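Local coordinates for protein KLLA0C04147p (Kluyveromyces lactis, PDB 5H2A) that probably binds and transfers sterols as an oxysterol-binding-protein relative (Osh1) of the nucleus-vacuole junction, this piece being its ankyrin-repeat domain, at residues A[73-78]-A[84-89]; A[98-103]-A[124-129]; A[162-167]-A[211-216]; A[198-203]-A[232-237]. One frame throughout, in Å; residues are numbered along the deposited sequence.

Interaction 1. Residues A[73-78]-A[84-89]; sequences NWTTKG and LFIDVN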
loop_
_atom_site.group_PDB
_atom_site.type_symbol
_atom_site.label_atom_id
_atom_site.label_comp_id
_atom_site.label_asym_id
_atom_site.label_seq_id
_atom_site.Cartn_x
_atom_site.Cartn_y
_atom_site.Cartn_z
ATOM N N ASN A 73 -19.329 -4.919 -1.173
ATOM C CA ASN A 73 -19.562 -6.358 -1.299
ATOM C C ASN A 73 -18.429 -7.136 -1.958
ATOM O O ASN A 73 -18.304 -8.345 -1.703
ATOM C CB ASN A 73 -20.855 -6.605 -2.067
ATOM C CG ASN A 73 -22.065 -6.154 -1.281
ATOM O OD1 ASN A 73 -22.250 -6.565 -0.138
ATOM N ND2 ASN A 73 -22.849 -5.254 -1.854
ATOM N N TRP A 74 -17.617 -6.507 -2.801
ATOM C CA TRP A 74 -16.592 -7.234 -3.536
ATOM C C TRP A 74 -15.148 -6.817 -3.255
ATOM O O TRP A 74 -14.246 -7.416 -3.836
ATOM C CB TRP A 74 -16.816 -7.110 -5.047
ATOM C CG TRP A 74 -18.071 -7.766 -5.586
ATOM C CD1 TRP A 74 -18.944 -8.570 -4.927
ATOM C CD2 TRP A 74 -18.573 -7.624 -6.923
ATOM N NE1 TRP A 74 -19.980 -8.957 -5.786
ATOM C CE2 TRP A 74 -19.764 -8.376 -7.014
ATOM C CE3 TRP A 74 -18.120 -6.929 -8.056
ATOM C CZ2 TRP A 74 -20.508 -8.462 -8.197
ATOM C CZ3 TRP A 74 -18.871 -7.007 -9.243
ATOM C CH2 TRP A 74 -20.048 -7.768 -9.299
ATOM N N THR A 75 -14.879 -5.802 -2.428
ATOM C CA THR A 75 -13.496 -5.327 -2.313
ATOM C C THR A 75 -12.918 -5.344 -0.902
ATOM O O THR A 75 -11.763 -4.929 -0.725
ATOM C CB THR A 75 -13.340 -3.892 -2.861
ATOM O OG1 THR A 75 -13.839 -2.942 -1.904
ATOM C CG2 THR A 75 -14.075 -3.722 -4.173
ATOM N N THR A 76 -13.655 -5.794 0.097
ATOM C CA THR A 76 -13.087 -5.816 1.439
ATOM C C THR A 76 -12.355 -7.136 1.689
ATOM O O THR A 76 -12.531 -8.118 0.960
ATOM C CB THR A 76 -14.170 -5.621 2.501
ATOM O OG1 THR A 76 -14.976 -6.801 2.562
ATOM C CG2 THR A 76 -15.050 -4.422 2.163
ATOM N N LYS A 77 -11.528 -7.148 2.748
ATOM C CA LYS A 77 -10.767 -8.351 3.091
ATOM C C LYS A 77 -11.660 -9.574 3.214
ATOM O O LYS A 77 -11.230 -10.691 2.900
ATOM C CB LYS A 77 -9.998 -8.158 4.408
ATOM C CG LYS A 77 -8.723 -7.374 4.272
ATOM C CD LYS A 77 -7.731 -8.174 3.443
ATOM C CE LYS A 77 -6.555 -7.294 3.013
ATOM N NZ LYS A 77 -6.631 -5.983 3.756
ATOM N N GLY A 78 -12.903 -9.382 3.662
ATOM C CA GLY A 78 -13.829 -10.489 3.843
ATOM C C GLY A 78 -14.218 -11.220 2.571
ATOM O O GLY A 78 -14.702 -12.356 2.644
ATOM N N LEU A 84 -15.923 -13.440 -6.586
ATOM C CA LEU A 84 -16.330 -12.045 -6.762
ATOM C C LEU A 84 -15.483 -11.213 -5.815
ATOM O O LEU A 84 -15.880 -10.868 -4.698
ATOM C CB LEU A 84 -17.814 -11.840 -6.512
ATOM C CG LEU A 84 -18.753 -12.667 -7.397
ATOM C CD1 LEU A 84 -20.175 -12.139 -7.295
ATOM C CD2 LEU A 84 -18.303 -12.691 -8.834
ATOM N N PHE A 85 -14.280 -10.909 -6.273
ATOM C CA PHE A 85 -13.390 -10.036 -5.525
ATOM C C PHE A 85 -12.743 -9.092 -6.512
ATOM O O PHE A 85 -12.251 -9.530 -7.556
ATOM C CB PHE A 85 -12.307 -10.811 -4.774
ATOM C CG PHE A 85 -11.289 -9.913 -4.124
ATOM C CD1 PHE A 85 -11.598 -9.224 -2.956
ATOM C CD2 PHE A 85 -10.042 -9.730 -4.700
ATOM C CE1 PHE A 85 -10.649 -8.377 -2.347
ATOM C CE2 PHE A 85 -9.101 -8.887 -4.110
ATOM C CZ PHE A 85 -9.401 -8.220 -2.933
ATOM N N ILE A 86 -12.751 -7.805 -6.191
ATOM C CA ILE A 86 -12.089 -6.796 -7.015
ATOM C C ILE A 86 -11.030 -6.119 -6.158
ATOM O O ILE A 86 -11.294 -5.759 -5.002
ATOM C CB ILE A 86 -13.081 -5.761 -7.566
ATOM C CG1 ILE A 86 -13.946 -6.393 -8.667
ATOM C CG2 ILE A 86 -12.326 -4.543 -8.155
ATOM C CD1 ILE A 86 -14.975 -5.461 -9.239
ATOM N N ASP A 87 -9.847 -5.945 -6.729
ATOM C CA ASP A 87 -8.756 -5.219 -6.092
ATOM C C ASP A 87 -8.998 -3.723 -6.272
ATOM O O ASP A 87 -8.939 -3.204 -7.394
ATOM C CB ASP A 87 -7.437 -5.663 -6.709
ATOM C CG ASP A 87 -6.251 -4.901 -6.177
ATOM O OD1 ASP A 87 -6.392 -4.080 -5.244
ATOM O OD2 ASP A 87 -5.154 -5.140 -6.713
ATOM N N VAL A 88 -9.249 -3.026 -5.161
ATOM C CA VAL A 88 -9.574 -1.602 -5.223
ATOM C C VAL A 88 -8.404 -0.775 -5.752
ATOM O O VAL A 88 -8.590 0.370 -6.182
ATOM C CB VAL A 88 -10.048 -1.145 -3.821
ATOM C CG1 VAL A 88 -8.885 -1.148 -2.810
ATOM C CG2 VAL A 88 -10.707 0.221 -3.891
ATOM N N ASN A 89 -7.195 -1.347 -5.774
ATOM C CA ASN A 89 -6.023 -0.677 -6.322
ATOM C C ASN A 89 -5.589 -1.231 -7.676
ATOM O O ASN A 89 -4.458 -0.971 -8.098
ATOM C CB ASN A 89 -4.858 -0.785 -5.336
ATOM C CG ASN A 89 -5.201 -0.240 -3.989
ATOM O OD1 ASN A 89 -5.666 0.896 -3.890
ATOM N ND2 ASN A 89 -4.979 -1.040 -2.932
HETATM O O HOH W 1 -17.774 -11.435 -2.587
HETATM O O HOH W 2 -9.830 -4.720 -2.816
#
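Where helix 64-74 runs out in this ankyrin-repeat domain, the returning loop 84-89 pairs with its last residue and packs on the indole of W74. The carbonyl of W74 takes the one direct hydrogen bond between the segments, from I86 N at 2.8 Å, nearly straight at 166° but with the donor tilted 31° out of the carbonyl plane. F85 CA adds a CA-H...O contact to the same W74 O at 3.2 Å. L84 lies over one face of the indole: its CB stands 3.8 Å from the centroid of the five-membered ring in a CH-pi contact, and L84 CD1 reaches NE1 of W74 at 3.5 Å. I86 comes in at the rim instead, its CD1 3.7 Å from CE3 of W74. The chain here is built of helices and loops, and I54 of helix 54-61 touches both W74 and I86. One water donates to N73 O and L84 O. With CG anti to its backbone N (chi1 173°), F85 brings its ring end near 73-78, CE1 lying 3.8 Å from T76 O near the ring plane. T75 OG1, just past the helix, bonds to V71 O and also to H117 NE2.

Interaction 2. Residues A[98-103]-A[124-129]; sequences PLHLAA and ILNDAH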
loop_
_atom_site.group_PDB
_atom_site.type_symbol
_atom_site.label_atom_id
_atom_site.label_comp_id
_atom_site.label_asym_id
_atom_site.label_seq_id
_atom_site.Cartn_x
_atom_site.Cartn_y
_atom_site.Cartn_z
ATOM N N PRO A 98 -9.054 3.017 -9.790
ATOM C CA PRO A 98 -10.363 3.694 -9.740
ATOM C C PRO A 98 -10.268 5.068 -9.110
ATOM O O PRO A 98 -10.997 5.978 -9.511
ATOM C CB PRO A 98 -11.218 2.738 -8.898
ATOM C CG PRO A 98 -10.604 1.354 -9.178
ATOM C CD PRO A 98 -9.113 1.652 -9.234
ATOM N N LEU A 99 -9.364 5.237 -8.145
ATOM C CA LEU A 99 -9.215 6.533 -7.481
ATOM C C LEU A 99 -8.653 7.588 -8.435
ATOM O O LEU A 99 -9.083 8.749 -8.398
ATOM C CB LEU A 99 -8.328 6.375 -6.240
ATOM C CG LEU A 99 -8.158 7.649 -5.405
ATOM C CD1 LEU A 99 -9.516 8.148 -4.934
ATOM C CD2 LEU A 99 -7.232 7.366 -4.216
ATOM N N HIS A 100 -7.682 7.212 -9.288
ATOM C CA HIS A 100 -7.222 8.115 -10.347
ATOM C C HIS A 100 -8.398 8.637 -11.169
ATOM O O HIS A 100 -8.487 9.832 -11.476
ATOM C CB HIS A 100 -6.256 7.405 -11.305
ATOM C CG HIS A 100 -4.860 7.253 -10.798
ATOM N ND1 HIS A 100 -4.416 6.110 -10.179
ATOM C CD2 HIS A 100 -3.789 8.079 -10.882
ATOM C CE1 HIS A 100 -3.141 6.249 -9.860
ATOM N NE2 HIS A 100 -2.731 7.429 -10.295
ATOM N N LEU A 101 -9.278 7.721 -11.598
ATOM C CA LEU A 101 -10.382 8.101 -12.483
ATOM C C LEU A 101 -11.419 8.933 -11.742
ATOM O O LEU A 101 -11.986 9.871 -12.310
ATOM C CB LEU A 101 -11.046 6.848 -13.076
ATOM C CG LEU A 101 -10.141 5.904 -13.881
ATOM C CD1 LEU A 101 -10.951 4.763 -14.547
ATOM C CD2 LEU A 101 -9.383 6.716 -14.931
ATOM N N ALA A 102 -11.686 8.598 -10.478
ATOM C CA ALA A 102 -12.669 9.354 -9.706
ATOM C C ALA A 102 -12.193 10.783 -9.477
ATOM O O ALA A 102 -12.977 11.740 -9.601
ATOM C CB ALA A 102 -12.942 8.655 -8.364
ATOM N N ALA A 103 -10.905 10.942 -9.170
ATOM C CA ALA A 103 -10.304 12.273 -9.051
ATOM C C ALA A 103 -10.363 13.032 -10.375
ATOM O O ALA A 103 -10.740 14.211 -10.420
ATOM C CB ALA A 103 -8.853 12.132 -8.585
ATOM N N ILE A 124 -0.194 5.181 -5.634
ATOM C CA ILE A 124 0.131 4.490 -6.881
ATOM C C ILE A 124 0.284 5.484 -8.027
ATOM O O ILE A 124 -0.550 6.383 -8.218
ATOM C CB ILE A 124 -0.949 3.437 -7.179
ATOM C CG1 ILE A 124 -0.867 2.331 -6.116
ATOM C CG2 ILE A 124 -0.804 2.911 -8.593
ATOM C CD1 ILE A 124 -2.034 1.373 -6.110
ATOM N N LEU A 125 1.365 5.327 -8.802
ATOM C CA LEU A 125 1.616 6.160 -9.974
ATOM C C LEU A 125 1.004 5.509 -11.208
ATOM O O LEU A 125 1.179 4.306 -11.426
ATOM C CB LEU A 125 3.123 6.340 -10.194
ATOM C CG LEU A 125 3.895 6.929 -9.011
ATOM C CD1 LEU A 125 5.372 7.127 -9.378
ATOM C CD2 LEU A 125 3.263 8.239 -8.621
ATOM N N ASN A 126 0.314 6.296 -12.024
ATOM C CA ASN A 126 -0.120 5.768 -13.313
ATOM C C ASN A 126 1.060 5.817 -14.293
ATOM O O ASN A 126 2.196 6.128 -13.921
ATOM C CB ASN A 126 -1.358 6.509 -13.817
ATOM C CG ASN A 126 -1.106 7.991 -14.091
ATOM O OD1 ASN A 126 0.046 8.464 -14.132
ATOM N ND2 ASN A 126 -2.197 8.737 -14.288
ATOM N N ASP A 127 0.806 5.478 -15.562
ATOM C CA ASP A 127 1.881 5.446 -16.554
ATOM C C ASP A 127 2.421 6.836 -16.872
ATOM O O ASP A 127 3.516 6.947 -17.432
ATOM C CB ASP A 127 1.400 4.774 -17.846
ATOM C CG ASP A 127 1.084 3.293 -17.654
ATOM O OD1 ASP A 127 1.365 2.756 -16.565
ATOM O OD2 ASP A 127 0.552 2.659 -18.597
ATOM N N ALA A 128 1.677 7.888 -16.547
ATOM C CA ALA A 128 2.161 9.260 -16.649
ATOM C C ALA A 128 2.866 9.720 -15.373
ATOM O O ALA A 128 3.174 10.914 -15.238
ATOM C CB ALA A 128 1.001 10.200 -16.979
ATOM N N HIS A 129 3.103 8.802 -14.437
ATOM C CA HIS A 129 3.844 9.057 -13.199
ATOM C C HIS A 129 3.088 9.976 -12.248
ATOM O O HIS A 129 3.700 10.708 -11.471
ATOM C CB HIS A 129 5.240 9.625 -13.492
ATOM C CG HIS A 129 6.024 8.803 -14.466
ATOM N ND1 HIS A 129 6.540 7.564 -14.148
ATOM C CD2 HIS A 129 6.372 9.036 -15.755
ATOM C CE1 HIS A 129 7.170 7.068 -15.197
ATOM N NE2 HIS A 129 7.088 7.942 -16.185
#
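In the first helix of the predicted ankyrin repeat, H100, the histidine of the TPLH signature, reaches across to the loop 124-129, meeting I124 and N126. The imidazole arrives edge-on at the I124 carbonyl, CE1 standing 3.1 Å from I124 O. N126 covers one face: its CB lies 4.2 Å from the ring centroid in a CH-pi contact, 25° off the normal, and its amide plane is turned just 18° from the imidazole, with ND2 3.8 Å from CD2 of H100. That placement comes from chi1 of N126 at 64°, which sets CG between its backbone N and carbonyl carbon. Both ring nitrogens have partners beside the segments: ND1 bonds to T97 OG1 and NE2 to L130 O, fixing the rotation of the ring. The N126 amide is held likewise, OD1 by L130 N and ND2 by N96 OD1, while A128 N gives OD1 a weak bond of 3.0 Å. An alanine at H100 is likely to leave T97 OG1 and L130 O without their mate and to open a gap beneath the N126 side chain. A histidine tying its own helix start to the following loop is typical of the ankyrin TPLH motif.

Interaction 3. Residues A[162-167]-A[211-216]; sequences QAFNNR and CRWILD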
loop_
_atom_site.group_PDB
_atom_site.type_symbol
_atom_site.label_atom_id
_atom_site.label_comp_id
_atom_site.label_asym_id
_atom_site.label_seq_id
_atom_site.Cartn_x
_atom_site.Cartn_y
_atom_site.Cartn_z
ATOM N N GLN A 162 3.383 3.338 18.443
ATOM C CA GLN A 162 2.833 2.438 19.452
ATOM C C GLN A 162 3.383 1.020 19.307
ATOM O O GLN A 162 3.684 0.348 20.306
ATOM C CB GLN A 162 1.304 2.434 19.353
ATOM C CG GLN A 162 0.622 1.761 20.541
ATOM C CD GLN A 162 0.994 2.415 21.868
ATOM O OE1 GLN A 162 0.960 3.642 21.999
ATOM N NE2 GLN A 162 1.362 1.599 22.854
ATOM N N ALA A 163 3.489 0.527 18.076
ATOM C CA ALA A 163 4.048 -0.802 17.871
ATOM C C ALA A 163 5.494 -0.873 18.342
ATOM O O ALA A 163 5.906 -1.889 18.913
ATOM C CB ALA A 163 3.949 -1.211 16.394
ATOM N N PHE A 164 6.287 0.186 18.109
ATOM C CA PHE A 164 7.639 0.213 18.669
ATOM C C PHE A 164 7.596 0.234 20.197
ATOM O O PHE A 164 8.370 -0.475 20.854
ATOM C CB PHE A 164 8.426 1.429 18.158
ATOM C CG PHE A 164 8.971 1.262 16.752
ATOM C CD1 PHE A 164 9.952 0.325 16.488
ATOM C CD2 PHE A 164 8.501 2.051 15.714
ATOM C CE1 PHE A 164 10.463 0.166 15.206
ATOM C CE2 PHE A 164 9.002 1.906 14.423
ATOM C CZ PHE A 164 9.981 0.962 14.168
ATOM N N ASN A 165 6.721 1.068 20.777
ATOM C CA ASN A 165 6.612 1.122 22.242
ATOM C C ASN A 165 6.274 -0.243 22.824
ATOM O O ASN A 165 6.741 -0.582 23.917
ATOM C CB ASN A 165 5.557 2.145 22.682
ATOM C CG ASN A 165 5.975 3.577 22.419
ATOM O OD1 ASN A 165 7.138 3.861 22.178
ATOM N ND2 ASN A 165 5.023 4.487 22.502
ATOM N N ASN A 166 5.491 -1.045 22.107
ATOM C CA ASN A 166 5.107 -2.387 22.545
ATOM C C ASN A 166 6.099 -3.473 22.150
ATOM O O ASN A 166 5.853 -4.648 22.454
ATOM C CB ASN A 166 3.729 -2.750 21.974
ATOM C CG ASN A 166 2.639 -1.827 22.467
ATOM O OD1 ASN A 166 2.819 -1.128 23.465
ATOM N ND2 ASN A 166 1.488 -1.828 21.775
ATOM N N ARG A 167 7.190 -3.127 21.457
ATOM C CA ARG A 167 8.120 -4.119 20.911
ATOM C C ARG A 167 7.383 -5.219 20.147
ATOM O O ARG A 167 7.715 -6.403 20.240
ATOM C CB ARG A 167 9.001 -4.720 22.012
ATOM C CG ARG A 167 9.793 -3.696 22.811
ATOM C CD ARG A 167 10.654 -4.390 23.872
ATOM N NE ARG A 167 11.795 -5.044 23.241
ATOM C CZ ARG A 167 11.994 -6.353 23.200
ATOM N NH1 ARG A 167 11.136 -7.171 23.792
ATOM N NH2 ARG A 167 13.074 -6.835 22.597
ATOM N N CYS A 211 16.339 -3.476 16.713
ATOM C CA CYS A 211 17.328 -2.961 15.762
ATOM C C CYS A 211 17.367 -3.799 14.490
ATOM O O CYS A 211 17.457 -3.253 13.387
ATOM C CB CYS A 211 18.713 -2.911 16.397
ATOM S SG CYS A 211 18.840 -1.598 17.609
ATOM N N ARG A 212 17.328 -5.127 14.622
ATOM C CA ARG A 212 17.317 -5.977 13.429
ATOM C C ARG A 212 16.104 -5.682 12.553
ATOM O O ARG A 212 16.223 -5.580 11.324
ATOM C CB ARG A 212 17.337 -7.453 13.833
ATOM C CG ARG A 212 18.191 -8.318 12.914
ATOM C CD ARG A 212 17.982 -9.811 13.155
ATOM N NE ARG A 212 18.357 -10.245 14.496
ATOM C CZ ARG A 212 19.610 -10.333 14.932
ATOM N NH1 ARG A 212 20.619 -9.994 14.139
ATOM N NH2 ARG A 212 19.851 -10.755 16.162
ATOM N N TRP A 213 14.930 -5.555 13.169
ATOM C CA TRP A 213 13.714 -5.253 12.423
ATOM C C TRP A 213 13.828 -3.911 11.718
ATOM O O TRP A 213 13.492 -3.786 10.526
ATOM C CB TRP A 213 12.494 -5.270 13.361
ATOM C CG TRP A 213 11.231 -5.220 12.556
ATOM C CD1 TRP A 213 10.522 -6.289 12.081
ATOM C CD2 TRP A 213 10.581 -4.047 12.046
ATOM N NE1 TRP A 213 9.443 -5.850 11.337
ATOM C CE2 TRP A 213 9.460 -4.480 11.295
ATOM C CE3 TRP A 213 10.827 -2.670 12.161
ATOM C CZ2 TRP A 213 8.592 -3.589 10.667
ATOM C CZ3 TRP A 213 9.959 -1.789 11.544
ATOM C CH2 TRP A 213 8.858 -2.251 10.799
ATOM N N ILE A 214 14.303 -2.885 12.438
ATOM C CA ILE A 214 14.466 -1.568 11.823
ATOM C C ILE A 214 15.419 -1.653 10.634
ATOM O O ILE A 214 15.127 -1.141 9.547
ATOM C CB ILE A 214 14.958 -0.546 12.865
ATOM C CG1 ILE A 214 13.869 -0.289 13.911
ATOM C CG2 ILE A 214 15.364 0.760 12.193
ATOM C CD1 ILE A 214 14.407 0.404 15.171
ATOM N N LEU A 215 16.565 -2.328 10.815
ATOM C CA LEU A 215 17.533 -2.414 9.716
ATOM C C LEU A 215 17.000 -3.241 8.549
ATOM O O LEU A 215 17.407 -3.023 7.402
ATOM C CB LEU A 215 18.860 -2.987 10.216
ATOM C CG LEU A 215 19.651 -2.059 11.148
ATOM C CD1 LEU A 215 20.860 -2.776 11.757
ATOM C CD2 LEU A 215 20.076 -0.776 10.437
ATOM N N ASP A 216 16.091 -4.180 8.805
ATOM C CA ASP A 216 15.481 -4.928 7.708
ATOM C C ASP A 216 14.341 -4.182 7.033
ATOM O O ASP A 216 13.797 -4.688 6.047
ATOM C CB ASP A 216 14.973 -6.281 8.199
ATOM C CG ASP A 216 16.096 -7.224 8.556
ATOM O OD1 ASP A 216 17.252 -6.950 8.159
ATOM O OD2 ASP A 216 15.827 -8.240 9.231
#
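The rings of F164 and W213 meet obliquely, with planes 78° apart and the centroid of the F164 ring 5.9 Å from that of the indole six-membered ring. Between the two rings the nearest atoms are CZ of F164 and CZ3 of W213, 3.8 Å apart. I214 also reaches the phenyl obliquely, its CG1 3.7 Å from CE1 of F164 and its CD1 at 4.0 Å from that same CE1. F164 therefore touches two successive residues of helix 208-215 with one end of its ring. W213 gets there with CG anti to its backbone N (chi1 -169°). Beyond the two segments, F160 meets F164 edge-to-face, H217 stacks on W213, and L172 and L176 of helix 169-176 touch the indole. The polar end of W213 is satisfied by N173 OD1, which bonds to NE1. An alanine in place of F164 would probably open a gap beside CZ3 of W213 and CG1 of I214 and leave F160 without its edge-to-face partner. Helix 139-165 ends just past F164 in a Schellman motif, R167 adopting positive phi and its N bonding to F164 O at 3.0 Å. The link between helices 139-165 and 208-215 is thus entirely apolar across the segments: its hold depends on shape and burial, with little directional preference.

Interaction 4. Residues A[198-203]-A[232-237]; sequences VLHEFV and IDLLKK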
loop_
_atom_site.group_PDB
_atom_site.type_symbol
_atom_site.label_atom_id
_atom_site.label_comp_id
_atom_site.label_asym_id
_atom_site.label_seq_id
_atom_site.Cartn_x
_atom_site.Cartn_y
_atom_site.Cartn_z
ATOM N N VAL A 198 14.474 6.182 15.257
ATOM C CA VAL A 198 14.247 4.976 16.045
ATOM C C VAL A 198 15.487 4.102 16.038
ATOM O O VAL A 198 15.733 3.376 17.002
ATOM C CB VAL A 198 12.994 4.179 15.606
ATOM C CG1 VAL A 198 11.723 4.953 15.953
ATOM C CG2 VAL A 198 13.034 3.780 14.117
ATOM N N LEU A 199 16.318 4.181 14.989
ATOM C CA LEU A 199 17.525 3.356 15.011
ATOM C C LEU A 199 18.472 3.803 16.122
ATOM O O LEU A 199 19.004 2.962 16.853
ATOM C CB LEU A 199 18.227 3.367 13.649
ATOM C CG LEU A 199 19.477 2.471 13.536
ATOM C CD1 LEU A 199 19.194 0.970 13.828
ATOM C CD2 LEU A 199 20.100 2.613 12.128
ATOM N N HIS A 200 18.674 5.118 16.296
ATOM C CA HIS A 200 19.465 5.584 17.440
ATOM C C HIS A 200 18.841 5.144 18.753
ATOM O O HIS A 200 19.539 4.703 19.679
ATOM C CB HIS A 200 19.575 7.105 17.447
ATOM C CG HIS A 200 20.373 7.650 16.315
ATOM N ND1 HIS A 200 19.783 8.118 15.164
ATOM C CD2 HIS A 200 21.707 7.801 16.151
ATOM C CE1 HIS A 200 20.722 8.533 14.334
ATOM N NE2 HIS A 200 21.897 8.358 14.911
ATOM N N GLU A 201 17.525 5.324 18.861
ATOM C CA GLU A 201 16.797 5.032 20.089
ATOM C C GLU A 201 16.988 3.580 20.511
ATOM O O GLU A 201 17.306 3.291 21.673
ATOM C CB GLU A 201 15.311 5.356 19.873
ATOM C CG GLU A 201 14.410 4.861 20.985
ATOM C CD GLU A 201 12.922 5.020 20.672
ATOM O OE1 GLU A 201 12.579 5.654 19.652
ATOM O OE2 GLU A 201 12.101 4.491 21.453
ATOM N N PHE A 202 16.804 2.643 19.578
ATOM C CA PHE A 202 16.885 1.245 19.960
ATOM C C PHE A 202 18.305 0.707 19.972
ATOM O O PHE A 202 18.553 -0.304 20.638
ATOM C CB PHE A 202 15.968 0.405 19.066
ATOM C CG PHE A 202 14.512 0.635 19.380
ATOM C CD1 PHE A 202 13.918 -0.018 20.457
ATOM C CD2 PHE A 202 13.778 1.569 18.673
ATOM C CE1 PHE A 202 12.586 0.224 20.790
ATOM C CE2 PHE A 202 12.440 1.836 18.996
ATOM C CZ PHE A 202 11.840 1.150 20.060
ATOM N N VAL A 203 19.247 1.362 19.294
ATOM C CA VAL A 203 20.649 1.029 19.543
ATOM C C VAL A 203 21.016 1.367 20.984
ATOM O O VAL A 203 21.636 0.562 21.688
ATOM C CB VAL A 203 21.587 1.740 18.550
ATOM C CG1 VAL A 203 23.046 1.657 19.075
ATOM C CG2 VAL A 203 21.462 1.129 17.170
ATOM N N ILE A 232 26.230 3.842 15.064
ATOM C CA ILE A 232 27.372 3.032 15.477
ATOM C C ILE A 232 28.320 3.821 16.385
ATOM O O ILE A 232 29.015 3.229 17.222
ATOM C CB ILE A 232 28.083 2.466 14.231
ATOM C CG1 ILE A 232 29.006 1.298 14.627
ATOM C CG2 ILE A 232 28.825 3.582 13.488
ATOM C CD1 ILE A 232 29.563 0.519 13.445
ATOM N N ASP A 233 28.351 5.158 16.274
ATOM C CA ASP A 233 29.140 5.970 17.203
ATOM C C ASP A 233 28.635 5.879 18.635
ATOM O O ASP A 233 29.336 6.312 19.556
ATOM C CB ASP A 233 29.132 7.456 16.806
ATOM C CG ASP A 233 29.761 7.718 15.447
ATOM O OD1 ASP A 233 30.689 6.970 15.066
ATOM O OD2 ASP A 233 29.328 8.689 14.767
ATOM N N LEU A 234 27.413 5.386 18.850
ATOM C CA LEU A 234 26.859 5.331 20.201
ATOM C C LEU A 234 27.387 4.155 21.006
ATOM O O LEU A 234 27.204 4.134 22.224
ATOM C CB LEU A 234 25.326 5.262 20.136
ATOM C CG LEU A 234 24.676 6.335 19.259
ATOM C CD1 LEU A 234 23.174 6.097 19.116
ATOM C CD2 LEU A 234 24.953 7.713 19.827
ATOM N N LEU A 235 28.025 3.181 20.355
ATOM C CA LEU A 235 28.579 2.017 21.033
ATOM C C LEU A 235 30.063 2.236 21.309
ATOM O O LEU A 235 30.840 2.486 20.377
ATOM C CB LEU A 235 28.383 0.764 20.181
ATOM C CG LEU A 235 26.945 0.514 19.738
ATOM C CD1 LEU A 235 26.885 -0.631 18.739
ATOM C CD2 LEU A 235 26.100 0.214 20.967
ATOM N N LYS A 236 30.454 2.111 22.576
ATOM C CA LYS A 236 31.846 2.318 22.970
ATOM C C LYS A 236 32.764 1.257 22.374
ATOM O O LYS A 236 32.413 0.076 22.295
ATOM C CB LYS A 236 31.979 2.303 24.493
ATOM C CG LYS A 236 32.254 3.656 25.117
ATOM C CD LYS A 236 31.157 4.646 24.793
ATOM C CE LYS A 236 31.404 5.974 25.489
ATOM N NZ LYS A 236 30.810 5.963 26.871
ATOM N N LYS A 237 33.960 1.687 21.976
ATOM C CA LYS A 237 34.942 0.789 21.389
ATOM C C LYS A 237 35.518 -0.158 22.440
ATOM O O LYS A 237 35.711 0.217 23.600
ATOM C CB LYS A 237 36.065 1.595 20.731
ATOM C CG LYS A 237 37.086 0.744 19.996
ATOM C CD LYS A 237 38.430 1.442 19.878
ATOM C CE LYS A 237 39.559 0.428 19.850
ATOM N NZ LYS A 237 39.818 -0.130 21.206
#
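L234 and L235 at the end of the 3-10 turn 232-234 press against H200 and V203, two buried residues one turn apart on helix 198-204. The closer fit is at L234: its CD1 comes in at the edge of the H200 imidazole, near the ring plane, 3.7 Å from CD2, and lies 3.9 Å from H200 O. The L234 side chain crosses that of H200 at about a right angle, and it is the CD1 methyl that meets the ring edge. V203 makes the other half of the contact through CG1, which chi1 of 165° sets anti to the backbone N; it lies 3.9 Å from CD2 of L235 and, more loosely, 4.4 Å from CB of L234. Toward solvent the interface thins quickly, since both leucines are partly exposed and D233, K236 and K237 are exposed and do not touch the helix. The imidazole is held at both nitrogens: ND1 by T197 OG1 just before the helix, NE2 by K229 O of the loop that leads into 232-237, which fixes the edge presented to L234. L235 is shared with helix 249-268, where it touches D251 and L254, so the loop is wedged between two helices. The TVLH sequence at the start of helix 198-204, with its histidine bonded back to the threonine and across to the next loop, resembles the TPLH motif of ankyrin repeats.

How the interactions relate
Interactions 1 and 2 touch each other, V88 O lying 3.4 Å from P98 CD, and join helices 64-74 and 98-104 to the loops 84-89 and 124-129. Interactions 3 and 4 also touch, through C211 and I214 against helix 198-204, and lie on the other side of the chain's centre; interaction 2 and interaction 3 come no nearer than about 20 Å between nearest atoms. Interaction 3 alone is wholly buried, and it joins two helices by apolar side chains. The other three are partly buried helix-to-loop contacts: interaction 1 adds a backbone bond and waters, while interactions 2 and 4 each centre on a histidine, met by an asparagine side chain and a backbone carbonyl in one and by leucine in the other.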